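Local coordinates for protein nitrite oxidoreductase subunit A (PDB 7B04) that serves as the cofactor-bearing subunit of a molybdopterin oxidoreductase related to NarG, binding molybdenum, two MD1 cofactors and an iron/sulfur cluster, at residues Y346-R351 with T501-D506. Numbering follows the deposited sequence.
Sequences YWIPIR and TNSPKD
T501 O takes a backbone hydrogen bond from R351 N, 2.9 Å long, with 148° at the hydrogen. The same oxygen receives a CA-H...O contact from I350 CA at 3.4 Å. The donor R351 N is tilted 32° from the plane of that carbonyl. Two residues on, S503 OG is placed to donate a hydrogen bond to P349 O, but the modelled separation is too short to be trusted. I348 CG2 lies 3.4 Å from S503 OG. I350 crosses the T501 side chain obliquely. Its CG1 is anti to the backbone N (chi1 -165°), and CD1 ends 3.7 Å from T501 CG2. P349 and P504 cross at about a right angle, CD to CD at 3.9 Å. The adjacent ring atom, P349 CG, lies above one face of the W347 ring, offset toward the rim. N502 OD1 sits at the edge of the R351 guanidinium, 4.0 Å from NE. R351 NE is hydrogen-bonded to M500 O, and NH1 forms a salt bridge with E849. Strand 346-347 is outermost in its parallel sheet within this chain and pairs antiparallel with a strand of the neighbouring subunit B chain. I350 also touches a bound MD1. The contact joins the exit of strand 346-347 to the turn between helices 494-501 and 505-517, next to the MD1 pocket of the molybdopterin oxidoreductase fold.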
loop_
_atom_site.group_PDB
_atom_site.type_symbol
_atom_site.label_atom_id
_atom_site.label_comp_id
_atom_site.label_asym_id
_atom_site.label_seq_id
_atom_site.Cartn_x
_atom_site.Cartn_y
_atom_site.Cartn_z
ATOM N N TYR B 346 4.682 -23.918 -5.537
ATOM C CA TYR B 346 3.469 -24.481 -6.116
ATOM C C TYR B 346 2.272 -23.913 -5.367
ATOM O O TYR B 346 2.276 -23.874 -4.133
ATOM C CB TYR B 346 3.478 -26.017 -6.070
ATOM C CG TYR B 346 3.884 -26.642 -4.750
ATOM C CD1 TYR B 346 5.222 -26.739 -4.383
ATOM C CD2 TYR B 346 2.932 -27.170 -3.887
ATOM C CE1 TYR B 346 5.595 -27.321 -3.187
ATOM C CE2 TYR B 346 3.297 -27.755 -2.689
ATOM C CZ TYR B 346 4.628 -27.830 -2.345
ATOM O OH TYR B 346 4.991 -28.412 -1.152
ATOM N N TRP B 347 1.264 -23.468 -6.113
ATOM C CA TRP B 347 0.076 -22.844 -5.543
ATOM C C TRP B 347 -1.062 -23.853 -5.468
ATOM O O TRP B 347 -1.386 -24.505 -6.466
ATOM C CB TRP B 347 -0.354 -21.635 -6.377
ATOM C CG TRP B 347 -1.711 -21.102 -6.018
ATOM C CD1 TRP B 347 -2.114 -20.650 -4.795
ATOM C CD2 TRP B 347 -2.842 -20.968 -6.888
ATOM N NE1 TRP B 347 -3.426 -20.240 -4.851
ATOM C CE2 TRP B 347 -3.895 -20.426 -6.124
ATOM C CE3 TRP B 347 -3.065 -21.252 -8.239
ATOM C CZ2 TRP B 347 -5.151 -20.165 -6.664
ATOM C CZ3 TRP B 347 -4.315 -20.989 -8.774
ATOM C CH2 TRP B 347 -5.341 -20.451 -7.988
ATOM N N ILE B 348 -1.661 -23.975 -4.287
ATOM C CA ILE B 348 -2.754 -24.917 -4.056
ATOM C C ILE B 348 -4.081 -24.166 -4.019
ATOM O O ILE B 348 -4.391 -23.516 -3.010
ATOM C CB ILE B 348 -2.543 -25.708 -2.755
ATOM C CG1 ILE B 348 -1.243 -26.511 -2.818
ATOM C CG2 ILE B 348 -3.726 -26.631 -2.492
ATOM C CD1 ILE B 348 -0.828 -27.102 -1.488
ATOM N N PRO B 349 -4.880 -24.206 -5.084
ATOM C CA PRO B 349 -6.232 -23.644 -5.002
ATOM C C PRO B 349 -7.077 -24.432 -4.014
ATOM O O PRO B 349 -6.894 -25.638 -3.828
ATOM C CB PRO B 349 -6.767 -23.783 -6.434
ATOM C CG PRO B 349 -5.547 -23.940 -7.287
ATOM C CD PRO B 349 -4.566 -24.687 -6.439
ATOM N N ILE B 350 -8.015 -23.737 -3.374
ATOM C CA ILE B 350 -8.868 -24.355 -2.368
ATOM C C ILE B 350 -10.193 -23.608 -2.329
ATOM O O ILE B 350 -10.268 -22.420 -2.658
ATOM C CB ILE B 350 -8.184 -24.370 -0.979
ATOM C CG1 ILE B 350 -8.900 -25.333 -0.031
ATOM C CG2 ILE B 350 -8.125 -22.970 -0.389
ATOM C CD1 ILE B 350 -8.105 -25.676 1.205
ATOM N N ARG B 351 -11.247 -24.319 -1.932
ATOM C CA ARG B 351 -12.528 -23.681 -1.680
ATOM C C ARG B 351 -12.474 -22.974 -0.335
ATOM O O ARG B 351 -11.858 -23.462 0.615
ATOM C CB ARG B 351 -13.654 -24.721 -1.701
ATOM C CG ARG B 351 -15.054 -24.150 -1.531
ATOM C CD ARG B 351 -16.115 -25.191 -1.870
ATOM N NE ARG B 351 -16.107 -26.322 -0.947
ATOM C CZ ARG B 351 -16.828 -26.386 0.169
ATOM N NH1 ARG B 351 -16.758 -27.458 0.946
ATOM N NH2 ARG B 351 -17.614 -25.374 0.511
ATOM N N THR B 501 -12.431 -29.784 -0.714
ATOM C CA THR B 501 -11.573 -28.628 -0.934
ATOM C C THR B 501 -11.379 -28.197 -2.389
ATOM O O THR B 501 -10.865 -27.094 -2.610
ATOM C CB THR B 501 -10.201 -28.913 -0.321
ATOM O OG1 THR B 501 -9.835 -30.268 -0.584
ATOM C CG2 THR B 501 -10.244 -28.704 1.177
ATOM N N ASN B 502 -11.867 -28.963 -3.366
ATOM C CA ASN B 502 -11.503 -28.765 -4.772
ATOM C C ASN B 502 -10.012 -28.447 -4.939
ATOM O O ASN B 502 -9.628 -27.565 -5.706
ATOM C CB ASN B 502 -12.352 -27.673 -5.410
ATOM C CG ASN B 502 -13.816 -27.852 -5.129
ATOM O OD1 ASN B 502 -14.192 -28.088 -3.993
ATOM N ND2 ASN B 502 -14.652 -27.790 -6.167
ATOM N N SER B 503 -9.154 -29.150 -4.196
ATOM C CA SER B 503 -7.732 -28.914 -4.290
ATOM C C SER B 503 -7.069 -30.022 -5.089
ATOM O O SER B 503 -7.506 -31.184 -5.000
ATOM C CB SER B 503 -7.093 -28.852 -2.904
ATOM O OG SER B 503 -7.029 -27.529 -2.409
ATOM N N PRO B 504 -6.043 -29.715 -5.901
ATOM C CA PRO B 504 -5.418 -30.807 -6.687
ATOM C C PRO B 504 -4.878 -31.899 -5.776
ATOM O O PRO B 504 -4.161 -31.619 -4.814
ATOM C CB PRO B 504 -4.293 -30.101 -7.464
ATOM C CG PRO B 504 -4.830 -28.700 -7.620
ATOM C CD PRO B 504 -5.789 -28.372 -6.510
ATOM N N LYS B 505 -5.241 -33.137 -6.083
ATOM C CA LYS B 505 -4.826 -34.258 -5.256
ATOM C C LYS B 505 -3.313 -34.440 -5.287
ATOM O O LYS B 505 -2.702 -34.813 -4.275
ATOM C CB LYS B 505 -5.528 -35.551 -5.721
ATOM C CG LYS B 505 -5.108 -36.805 -5.005
ATOM C CD LYS B 505 -5.915 -37.986 -5.514
ATOM C CE LYS B 505 -5.437 -39.302 -4.937
ATOM N NZ LYS B 505 -6.338 -40.412 -5.352
ATOM N N ASP B 506 -2.693 -34.155 -6.428
ATOM C CA ASP B 506 -1.242 -34.245 -6.537
ATOM C C ASP B 506 -0.560 -33.247 -5.610
ATOM O O ASP B 506 0.476 -33.553 -5.011
ATOM C CB ASP B 506 -0.817 -34.030 -7.988
ATOM C CG ASP B 506 -1.686 -34.807 -8.960
ATOM O OD1 ASP B 506 -1.136 -35.580 -9.773
ATOM O OD2 ASP B 506 -2.924 -34.652 -8.900
#